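Side-chain contacts in chromosomal replication initiator protein dnaA (Aquifex aeolicus, PDB 1L8Q), which binds the origin of chromosomal replication as an ATP-loaded AAA+ protein and starts assembly of the DNA replication initiation complex: residues Asn12-Glu17 with Arg171-Lys176; Lys180-Glu185 with Glu203-Ile208. All coordinates share one frame; numbering follows the deposited sequence.

Interaction 1 of 2, residues Asn12-Glu17 with Arg171-Lys176; sequences NFIVGE and RFKIIK. With ADP (adenosine-5'-diphosphate), chain C.
Ile14 O accepts a hydrogen bond from N6 of ADP at 2.7 Å, and the same residue sends its backbone N-H to the N1 of the base at 3.0 Å, with an N-H...N angle of 162°. This two-bond reading of the adenine edge by one loop residue is a worked example of base recognition through main chain, and the side chain of Ile14 points toward helix 168-181. There CD1 of Ile14 meets CG1 of Ile174 at 3.8 Å. With CG1 of Ile14 beside its backbone N (chi1 -52°) and the chain extended beyond it, CD1 reaches the helix while CG1 itself stays next to the N1 and C2 of the base. The other branch, CG2, rests on the aliphatic stem of Lys173, 3.9 Å from its CD; the lysine runs out extended along the loop.

Ile174 and Phe13 add contacts to the base. CD1 of Ile174 lies 3.6 Å from N3 of ADP, and Phe13 places the centre of one ring face under the exocyclic N6, which stands 3.5 Å from the ring plane. His52, itself an ADP-binding residue, meets the Phe13 ring edge-to-face. As in other AAA+ proteins, the adenine sits between the nucleotide-binding core and the helical lid. A carbonyl acceptor beside an N-H donor suits the N6/N1 edge of adenine; guanine, with a 6-oxo group and N1-H, would present the reverse pattern, so the pairing is consistent with a preference for adenine.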
ATOM      1  N   ASN A  12     -20.146  -5.126  -3.783  1.00 27.87           N
ATOM      2  CA  ASN A  12     -19.116  -5.006  -4.812  1.00 27.47           C
ATOM      3  C   ASN A  12     -17.726  -5.362  -4.325  1.00 27.10           C
ATOM      4  O   ASN A  12     -16.735  -5.021  -4.959  1.00 27.30           O
ATOM      5  CB  ASN A  12     -19.134  -3.653  -5.551  1.00 27.53           C
ATOM      6  CG  ASN A  12     -19.075  -2.454  -4.615  1.00 28.61           C
ATOM      7  OD1 ASN A  12     -19.729  -1.445  -4.865  1.00 28.06           O
ATOM      8  ND2 ASN A  12     -18.276  -2.552  -3.542  1.00 30.41           N
ATOM      9  N   PHE A  13     -17.655  -6.037  -3.185  1.00 26.65           N
ATOM     10  CA  PHE A  13     -16.391  -6.583  -2.724  1.00 26.09           C
ATOM     11  C   PHE A  13     -16.278  -7.960  -3.342  1.00 25.84           C
ATOM     12  O   PHE A  13     -17.108  -8.836  -3.073  1.00 25.87           O
ATOM     13  CB  PHE A  13     -16.360  -6.690  -1.197  1.00 26.20           C
ATOM     14  CG  PHE A  13     -14.995  -7.022  -0.627  1.00 25.56           C
ATOM     15  CD1 PHE A  13     -14.071  -6.016  -0.362  1.00 24.43           C
ATOM     16  CD2 PHE A  13     -14.652  -8.333  -0.326  1.00 24.54           C
ATOM     17  CE1 PHE A  13     -12.825  -6.323   0.177  1.00 24.44           C
ATOM     18  CE2 PHE A  13     -13.416  -8.639   0.216  1.00 24.04           C
ATOM     19  CZ  PHE A  13     -12.504  -7.635   0.467  1.00 23.92           C
ATOM     20  N   ILE A  14     -15.296  -8.143  -4.215  1.00 25.10           N
ATOM     21  CA  ILE A  14     -15.070  -9.451  -4.808  1.00 24.54           C
ATOM     22  C   ILE A  14     -14.301 -10.337  -3.830  1.00 24.16           C
ATOM     23  O   ILE A  14     -13.361  -9.896  -3.189  1.00 23.97           O
ATOM     24  CB  ILE A  14     -14.318  -9.325  -6.146  1.00 24.49           C
ATOM     25  CG1 ILE A  14     -15.031  -8.323  -7.053  1.00 24.21           C
ATOM     26  CG2 ILE A  14     -14.214 -10.684  -6.837  1.00 23.61           C
ATOM     27  CD1 ILE A  14     -14.403  -8.171  -8.413  1.00 22.16           C
ATOM     28  N   VAL A  15     -14.712 -11.589  -3.735  1.00 24.03           N
ATOM     29  CA  VAL A  15     -14.164 -12.501  -2.755  1.00 24.43           C
ATOM     30  C   VAL A  15     -13.319 -13.589  -3.398  1.00 24.58           C
ATOM     31  O   VAL A  15     -13.719 -14.196  -4.384  1.00 24.53           O
ATOM     32  CB  VAL A  15     -15.298 -13.123  -1.893  1.00 24.53           C
ATOM     33  CG1 VAL A  15     -14.741 -14.124  -0.891  1.00 24.50           C
ATOM     34  CG2 VAL A  15     -16.094 -12.010  -1.170  1.00 24.35           C
ATOM     35  N   GLY A  16     -12.126 -13.781  -2.843  1.00 24.83           N
ATOM     36  CA  GLY A  16     -11.181 -14.791  -3.276  1.00 25.25           C
ATOM     37  C   GLY A  16     -10.548 -15.386  -2.028  1.00 26.12           C
ATOM     38  O   GLY A  16     -10.801 -14.921  -0.901  1.00 26.45           O
ATOM     39  N   GLU A  17      -9.721 -16.399  -2.175  1.00 26.28           N
ATOM     40  CA  GLU A  17      -9.250 -17.021  -0.952  1.00 27.40           C
ATOM     41  C   GLU A  17      -8.296 -16.140  -0.146  1.00 26.43           C
ATOM     42  O   GLU A  17      -7.931 -16.464   0.972  1.00 26.52           O
ATOM     43  CB  GLU A  17      -8.768 -18.467  -1.169  1.00 27.68           C
ATOM     44  CG  GLU A  17      -9.885 -19.493  -0.845  1.00 32.92           C
ATOM     45  CD  GLU A  17      -9.825 -20.027   0.606  1.00 40.32           C
ATOM     46  OE1 GLU A  17      -9.429 -19.253   1.549  1.00 43.98           O
ATOM     47  OE2 GLU A  17     -10.148 -21.230   0.811  1.00 41.00           O
ATOM     48  N   ARG A 171      -7.503 -10.096  -8.349  1.00 23.60           N
ATOM     49  CA  ARG A 171      -7.098  -9.012  -9.243  1.00 24.75           C
ATOM     50  C   ARG A 171      -7.707  -9.250 -10.618  1.00 24.81           C
ATOM     51  O   ARG A 171      -8.291  -8.363 -11.223  1.00 24.81           O
ATOM     52  CB  ARG A 171      -5.579  -8.973  -9.401  1.00 25.01           C
ATOM     53  CG  ARG A 171      -4.869  -8.081  -8.430  1.00 28.29           C
ATOM     54  CD  ARG A 171      -3.423  -7.773  -8.797  1.00 31.87           C
ATOM     55  NE  ARG A 171      -2.609  -8.982  -8.816  1.00 33.51           N
ATOM     56  CZ  ARG A 171      -1.856  -9.335  -9.842  1.00 33.68           C
ATOM     57  NH1 ARG A 171      -1.809  -8.558 -10.922  1.00 33.42           N
ATOM     58  NH2 ARG A 171      -1.151 -10.456  -9.795  1.00 32.22           N
ATOM     59  N   PHE A 172      -7.544 -10.471 -11.099  1.00 24.74           N
ATOM     60  CA  PHE A 172      -8.080 -10.876 -12.367  1.00 24.99           C
ATOM     61  C   PHE A 172      -9.533 -10.426 -12.514  1.00 25.25           C
ATOM     62  O   PHE A 172      -9.876  -9.719 -13.464  1.00 25.44           O
ATOM     63  CB  PHE A 172      -7.962 -12.395 -12.511  1.00 25.06           C
ATOM     64  CG  PHE A 172      -8.546 -12.939 -13.771  1.00 24.16           C
ATOM     65  CD1 PHE A 172      -7.984 -12.641 -14.995  1.00 25.05           C
ATOM     66  CD2 PHE A 172      -9.646 -13.782 -13.728  1.00 25.98           C
ATOM     67  CE1 PHE A 172      -8.524 -13.163 -16.185  1.00 26.38           C
ATOM     68  CE2 PHE A 172     -10.201 -14.312 -14.903  1.00 26.87           C
ATOM     69  CZ  PHE A 172      -9.634 -14.000 -16.138  1.00 26.04           C
ATOM     70  N   LYS A 173     -10.386 -10.833 -11.583  1.00 25.05           N
ATOM     71  CA  LYS A 173     -11.781 -10.430 -11.656  1.00 24.90           C
ATOM     72  C   LYS A 173     -11.889  -8.901 -11.614  1.00 24.92           C
ATOM     73  O   LYS A 173     -12.643  -8.300 -12.394  1.00 24.88           O
ATOM     74  CB  LYS A 173     -12.601 -11.082 -10.545  1.00 24.80           C
ATOM     75  CG  LYS A 173     -12.592 -12.601 -10.610  1.00 24.84           C
ATOM     76  CD  LYS A 173     -13.638 -13.212  -9.717  1.00 25.10           C
ATOM     77  CE  LYS A 173     -13.475 -14.711  -9.637  1.00 25.12           C
ATOM     78  NZ  LYS A 173     -14.339 -15.288  -8.561  1.00 26.06           N
ATOM     79  N   ILE A 174     -11.121  -8.269 -10.729  1.00 24.50           N
ATOM     80  CA  ILE A 174     -11.155  -6.822 -10.640  1.00 24.21           C
ATOM     81  C   ILE A 174     -10.756  -6.217 -11.999  1.00 24.66           C
ATOM     82  O   ILE A 174     -11.469  -5.382 -12.576  1.00 24.22           O
ATOM     83  CB  ILE A 174     -10.266  -6.326  -9.503  1.00 23.63           C
ATOM     84  CG1 ILE A 174     -10.916  -6.659  -8.161  1.00 23.54           C
ATOM     85  CG2 ILE A 174     -10.057  -4.836  -9.613  1.00 23.14           C
ATOM     86  CD1 ILE A 174     -10.083  -6.248  -6.940  1.00 23.31           C
ATOM     87  N   ILE A 175      -9.645  -6.682 -12.531  1.00 24.78           N
ATOM     88  CA  ILE A 175      -9.184  -6.193 -13.813  1.00 25.25           C
ATOM     89  C   ILE A 175     -10.296  -6.228 -14.858  1.00 25.78           C
ATOM     90  O   ILE A 175     -10.461  -5.289 -15.633  1.00 26.38           O
ATOM     91  CB  ILE A 175      -7.959  -6.989 -14.265  1.00 25.22           C
ATOM     92  CG1 ILE A 175      -6.712  -6.504 -13.508  1.00 25.29           C
ATOM     93  CG2 ILE A 175      -7.762  -6.859 -15.736  1.00 24.93           C
ATOM     94  CD1 ILE A 175      -5.527  -7.466 -13.591  1.00 25.68           C
ATOM     95  N   LYS A 176     -11.065  -7.306 -14.889  1.00 26.33           N
ATOM     96  CA  LYS A 176     -12.178  -7.379 -15.814  1.00 26.45           C
ATOM     97  C   LYS A 176     -13.170  -6.284 -15.511  1.00 26.51           C
ATOM     98  O   LYS A 176     -13.641  -5.621 -16.421  1.00 27.24           O
ATOM     99  CB  LYS A 176     -12.889  -8.707 -15.724  1.00 26.76           C
ATOM    100  CG  LYS A 176     -12.261  -9.856 -16.501  1.00 27.92           C
ATOM    101  CD  LYS A 176     -12.776 -11.158 -15.900  1.00 31.23           C
ATOM    102  CE  LYS A 176     -12.572 -12.339 -16.797  1.00 33.59           C
ATOM    103  NZ  LYS A 176     -13.302 -13.532 -16.255  1.00 33.25           N
TER
HETATM  104  PB  ADP C 400      -6.459  -0.510   1.311  1.00 22.20           P
HETATM  105  O1B ADP C 400      -7.445   0.273   2.192  1.00 19.51           O
HETATM  106  O2B ADP C 400      -6.103  -1.870   1.838  1.00 21.62           O
HETATM  107  O3B ADP C 400      -5.291   0.305   0.851  1.00 20.55           O
HETATM  108  PA  ADP C 400      -8.635  -0.118  -0.309  1.00 22.36           P
HETATM  109  O1A ADP C 400      -9.754  -0.655   0.563  1.00 23.39           O
HETATM  110  O2A ADP C 400      -8.410   1.375  -0.134  1.00 20.72           O
HETATM  111  O3A ADP C 400      -7.260  -0.861  -0.005  1.00 20.41           O
HETATM  112  O5' ADP C 400      -8.911  -0.497  -1.830  1.00 21.50           O
HETATM  113  C5' ADP C 400      -8.053  -0.033  -2.857  1.00 21.08           C
HETATM  114  C4' ADP C 400      -8.881  -0.045  -4.119  1.00 20.95           C
HETATM  115  O4' ADP C 400      -9.028  -1.394  -4.605  1.00 20.73           O
HETATM  116  C3' ADP C 400     -10.278   0.443  -3.805  1.00 20.11           C
HETATM  117  O3' ADP C 400     -10.719   1.102  -4.983  1.00 24.08           O
HETATM  118  C2' ADP C 400     -11.050  -0.841  -3.597  1.00 19.34           C
HETATM  119  O2' ADP C 400     -12.449  -0.767  -3.810  1.00 14.03           O
HETATM  120  C1' ADP C 400     -10.403  -1.786  -4.572  1.00 20.09           C
HETATM  121  N9  ADP C 400     -10.541  -3.138  -4.017  1.00 23.14           N
HETATM  122  C8  ADP C 400      -9.801  -3.679  -3.021  1.00 23.98           C
HETATM  123  N7  ADP C 400     -10.216  -4.956  -2.765  1.00 25.13           N
HETATM  124  C5  ADP C 400     -11.238  -5.223  -3.586  1.00 24.21           C
HETATM  125  C6  ADP C 400     -12.125  -6.368  -3.835  1.00 23.56           C
HETATM  126  N6  ADP C 400     -12.006  -7.509  -3.137  1.00 23.63           N
HETATM  127  N1  ADP C 400     -13.062  -6.244  -4.782  1.00 25.50           N
HETATM  128  C2  ADP C 400     -13.201  -5.114  -5.505  1.00 24.49           C
HETATM  129  N3  ADP C 400     -12.417  -4.035  -5.326  1.00 24.82           N
HETATM  130  C4  ADP C 400     -11.449  -4.031  -4.405  1.00 24.18           C

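Interaction 2 of 2, residues Lys180-Glu185 with Glu203-Ile208; sequences KEFNLE and EIEGKI
Phe182 and Leu184 both reach across to Ile208 from just beyond the end of helix 168-181, where a Schellman motif reverses the chain against helix 201-214 in the helical lid of the AAA+ region. Asn183, with positive phi, is the C-prime residue: Leu184 N turns back to Leu179 O, and Asn183 N makes a weak bond to Lys180 O. The principle illustrated is that a helix end can present apolar side chains from both before and after its reversing residue.

The apolar part centres on one methyl group. CG2 of Ile208 is 3.8 Å from CB of Phe182 and 3.9 Å from its CG, at the root of the aromatic side chain, and the two side chains cross at about a right angle. CD1 of Leu184 approaches the same methyl more loosely, at 4.3 Å, and Leu184 continues onto Ile211 and Lys212 farther along the helix. Lys212 also binds the carbonyl oxygen of Phe182 through its NZ, adding a polar tie to this helix end.

The polar-aromatic part lies one turn earlier, at Glu205. Its chain is extended beyond CG, which carries the carboxylate to the far rim of the Phe182 ring, while CG packs 3.9 Å from CE2. Ring and carboxylate planes stand 73° apart. From helix 168-181, Lys178 NZ forms salt bridges with OE2 of both Glu205 and Glu181; these two oxygens are 4.9 Å apart, and the lysine would be expected to offset their mutual repulsion. Near the ring plane, OE2 of Glu205 sits at the edge of Phe182, 3.9 Å from CE2.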
ATOM      1  N   LYS A 180     -14.239  -2.921 -18.104  1.00 26.34           N
ATOM      2  CA  LYS A 180     -15.599  -2.487 -18.432  1.00 26.85           C
ATOM      3  C   LYS A 180     -15.880  -1.072 -17.923  1.00 26.82           C
ATOM      4  O   LYS A 180     -16.558  -0.311 -18.592  1.00 26.96           O
ATOM      5  CB  LYS A 180     -16.635  -3.428 -17.848  1.00 27.56           C
ATOM      6  CG  LYS A 180     -16.886  -4.675 -18.655  1.00 30.06           C
ATOM      7  CD  LYS A 180     -17.214  -5.853 -17.727  1.00 34.54           C
ATOM      8  CE  LYS A 180     -17.472  -7.134 -18.526  1.00 37.84           C
ATOM      9  NZ  LYS A 180     -17.368  -8.351 -17.644  1.00 41.59           N
ATOM     10  N   GLU A 181     -15.375  -0.730 -16.735  1.00 26.73           N
ATOM     11  CA  GLU A 181     -15.541   0.625 -16.194  1.00 27.13           C
ATOM     12  C   GLU A 181     -15.011   1.670 -17.171  1.00 26.78           C
ATOM     13  O   GLU A 181     -15.654   2.675 -17.428  1.00 26.29           O
ATOM     14  CB  GLU A 181     -14.767   0.791 -14.884  1.00 27.47           C
ATOM     15  CG  GLU A 181     -15.595   0.810 -13.631  1.00 29.34           C
ATOM     16  CD  GLU A 181     -14.853   1.430 -12.455  1.00 31.76           C
ATOM     17  OE1 GLU A 181     -14.732   2.675 -12.427  1.00 30.52           O
ATOM     18  OE2 GLU A 181     -14.415   0.672 -11.550  1.00 33.54           O
ATOM     19  N   PHE A 182     -13.817   1.428 -17.691  1.00 26.47           N
ATOM     20  CA  PHE A 182     -13.145   2.410 -18.516  1.00 26.59           C
ATOM     21  C   PHE A 182     -13.281   2.144 -20.017  1.00 26.75           C
ATOM     22  O   PHE A 182     -12.544   2.693 -20.842  1.00 26.18           O
ATOM     23  CB  PHE A 182     -11.690   2.579 -18.054  1.00 26.29           C
ATOM     24  CG  PHE A 182     -11.576   3.147 -16.683  1.00 27.05           C
ATOM     25  CD1 PHE A 182     -11.703   4.520 -16.471  1.00 28.48           C
ATOM     26  CD2 PHE A 182     -11.421   2.311 -15.579  1.00 26.75           C
ATOM     27  CE1 PHE A 182     -11.640   5.051 -15.170  1.00 28.93           C
ATOM     28  CE2 PHE A 182     -11.346   2.833 -14.296  1.00 26.14           C
ATOM     29  CZ  PHE A 182     -11.456   4.201 -14.088  1.00 26.75           C
ATOM     30  N   ASN A 183     -14.275   1.337 -20.361  1.00 27.15           N
ATOM     31  CA  ASN A 183     -14.590   1.058 -21.747  1.00 27.59           C
ATOM     32  C   ASN A 183     -13.424   0.506 -22.559  1.00 28.30           C
ATOM     33  O   ASN A 183     -13.056   1.051 -23.603  1.00 28.69           O
ATOM     34  CB  ASN A 183     -15.170   2.287 -22.429  1.00 27.48           C
ATOM     35  CG  ASN A 183     -15.611   1.998 -23.871  1.00 28.79           C
ATOM     36  OD1 ASN A 183     -16.102   0.915 -24.160  1.00 30.08           O
ATOM     37  ND2 ASN A 183     -15.412   2.963 -24.778  1.00 27.70           N
ATOM     38  N   LEU A 184     -12.813  -0.556 -22.067  1.00 28.66           N
ATOM     39  CA  LEU A 184     -11.821  -1.237 -22.857  1.00 29.03           C
ATOM     40  C   LEU A 184     -12.342  -2.626 -23.084  1.00 30.01           C
ATOM     41  O   LEU A 184     -13.376  -3.005 -22.548  1.00 30.35           O
ATOM     42  CB  LEU A 184     -10.457  -1.228 -22.197  1.00 28.67           C
ATOM     43  CG  LEU A 184      -9.825   0.168 -22.205  1.00 27.98           C
ATOM     44  CD1 LEU A 184      -8.476   0.167 -21.525  1.00 25.82           C
ATOM     45  CD2 LEU A 184      -9.712   0.687 -23.615  1.00 25.44           C
ATOM     46  N   GLU A 185     -11.659  -3.379 -23.914  1.00 31.23           N
ATOM     47  CA  GLU A 185     -12.144  -4.677 -24.294  1.00 32.36           C
ATOM     48  C   GLU A 185     -11.493  -5.746 -23.454  1.00 32.58           C
ATOM     49  O   GLU A 185     -10.302  -5.658 -23.152  1.00 32.61           O
ATOM     50  CB  GLU A 185     -11.818  -4.916 -25.754  1.00 32.67           C
ATOM     51  CG  GLU A 185     -12.942  -5.542 -26.534  1.00 36.87           C
ATOM     52  CD  GLU A 185     -12.590  -5.722 -27.995  1.00 41.69           C
ATOM     53  OE1 GLU A 185     -12.447  -4.686 -28.695  1.00 44.75           O
ATOM     54  OE2 GLU A 185     -12.455  -6.896 -28.443  1.00 41.45           O
ATOM     55  N   GLU A 203      -2.589   0.814  -9.507  1.00 29.87           N
ATOM     56  CA  GLU A 203      -1.674   0.534 -10.603  1.00 29.56           C
ATOM     57  C   GLU A 203      -2.460   0.120 -11.844  1.00 28.93           C
ATOM     58  O   GLU A 203      -2.076   0.418 -12.976  1.00 28.97           O
ATOM     59  CB  GLU A 203      -0.651  -0.545 -10.192  1.00 29.59           C
ATOM     60  CG  GLU A 203       0.247  -0.106  -9.041  1.00 31.19           C
ATOM     61  CD  GLU A 203       1.145  -1.216  -8.530  1.00 34.87           C
ATOM     62  OE1 GLU A 203       1.072  -2.334  -9.093  1.00 37.00           O
ATOM     63  OE2 GLU A 203       1.921  -0.975  -7.559  1.00 35.42           O
ATOM     64  N   ILE A 204      -3.573  -0.557 -11.622  1.00 28.14           N
ATOM     65  CA  ILE A 204      -4.432  -0.971 -12.710  1.00 27.09           C
ATOM     66  C   ILE A 204      -5.020   0.261 -13.395  1.00 27.21           C
ATOM     67  O   ILE A 204      -5.028   0.357 -14.608  1.00 27.42           O
ATOM     68  CB  ILE A 204      -5.546  -1.883 -12.182  1.00 26.83           C
ATOM     69  CG1 ILE A 204      -4.964  -3.226 -11.747  1.00 25.43           C
ATOM     70  CG2 ILE A 204      -6.601  -2.097 -13.232  1.00 25.83           C
ATOM     71  CD1 ILE A 204      -5.970  -4.134 -11.080  1.00 22.17           C
ATOM     72  N   GLU A 205      -5.516   1.206 -12.609  1.00 27.30           N
ATOM     73  CA  GLU A 205      -6.054   2.433 -13.175  1.00 27.02           C
ATOM     74  C   GLU A 205      -4.943   3.268 -13.831  1.00 26.82           C
ATOM     75  O   GLU A 205      -5.147   3.880 -14.882  1.00 26.75           O
ATOM     76  CB  GLU A 205      -6.838   3.226 -12.123  1.00 26.87           C
ATOM     77  CG  GLU A 205      -8.239   2.676 -11.943  1.00 28.00           C
ATOM     78  CD  GLU A 205      -9.059   3.404 -10.910  1.00 30.81           C
ATOM     79  OE1 GLU A 205      -8.593   4.432 -10.377  1.00 32.62           O
ATOM     80  OE2 GLU A 205     -10.182   2.928 -10.623  1.00 33.02           O
ATOM     81  N   GLY A 206      -3.763   3.262 -13.221  1.00 26.12           N
ATOM     82  CA  GLY A 206      -2.613   3.928 -13.798  1.00 25.72           C
ATOM     83  C   GLY A 206      -2.280   3.389 -15.187  1.00 25.65           C
ATOM     84  O   GLY A 206      -2.070   4.155 -16.134  1.00 25.64           O
ATOM     85  N   LYS A 207      -2.223   2.070 -15.319  1.00 25.21           N
ATOM     86  CA  LYS A 207      -1.968   1.473 -16.626  1.00 24.96           C
ATOM     87  C   LYS A 207      -3.103   1.795 -17.594  1.00 25.29           C
ATOM     88  O   LYS A 207      -2.861   2.145 -18.741  1.00 25.30           O
ATOM     89  CB  LYS A 207      -1.797  -0.044 -16.529  1.00 24.50           C
ATOM     90  CG  LYS A 207      -0.499  -0.479 -15.897  1.00 22.75           C
ATOM     91  CD  LYS A 207       0.683   0.160 -16.551  1.00 20.57           C
ATOM     92  CE  LYS A 207       1.974  -0.393 -15.962  1.00 21.79           C
ATOM     93  NZ  LYS A 207       3.158   0.460 -16.259  1.00 21.76           N
ATOM     94  N   ILE A 208      -4.344   1.692 -17.122  1.00 25.53           N
ATOM     95  CA  ILE A 208      -5.484   1.958 -17.981  1.00 25.63           C
ATOM     96  C   ILE A 208      -5.447   3.396 -18.511  1.00 26.64           C
ATOM     97  O   ILE A 208      -5.692   3.614 -19.695  1.00 26.97           O
ATOM     98  CB  ILE A 208      -6.809   1.629 -17.264  1.00 25.31           C
ATOM     99  CG1 ILE A 208      -7.059   0.108 -17.291  1.00 25.42           C
ATOM    100  CG2 ILE A 208      -7.949   2.335 -17.899  1.00 22.95           C
ATOM    101  CD1 ILE A 208      -8.186  -0.371 -16.382  1.00 23.72           C
TER

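Helix 168-181 serves both contacts, first beside the nucleotide and then at its C-terminal end, with centres 14 Å apart. Interaction 1 joins this helix to a loop of the nucleotide-binding core and is organised around ADP, so its hydrogen bonds run to the ligand. Interaction 2 lies within the lid and combines apolar packing with a carboxylate that is salt-bridged to a lysine. Both are partly buried, each with one buried isoleucine, Ile174 or Ile208, and partly exposed residues around it. The two meet directly where CG1 of Ile175 packs 3.5 Å from CD1 of Ile204, linking the base-contacting helix to helix 201-214.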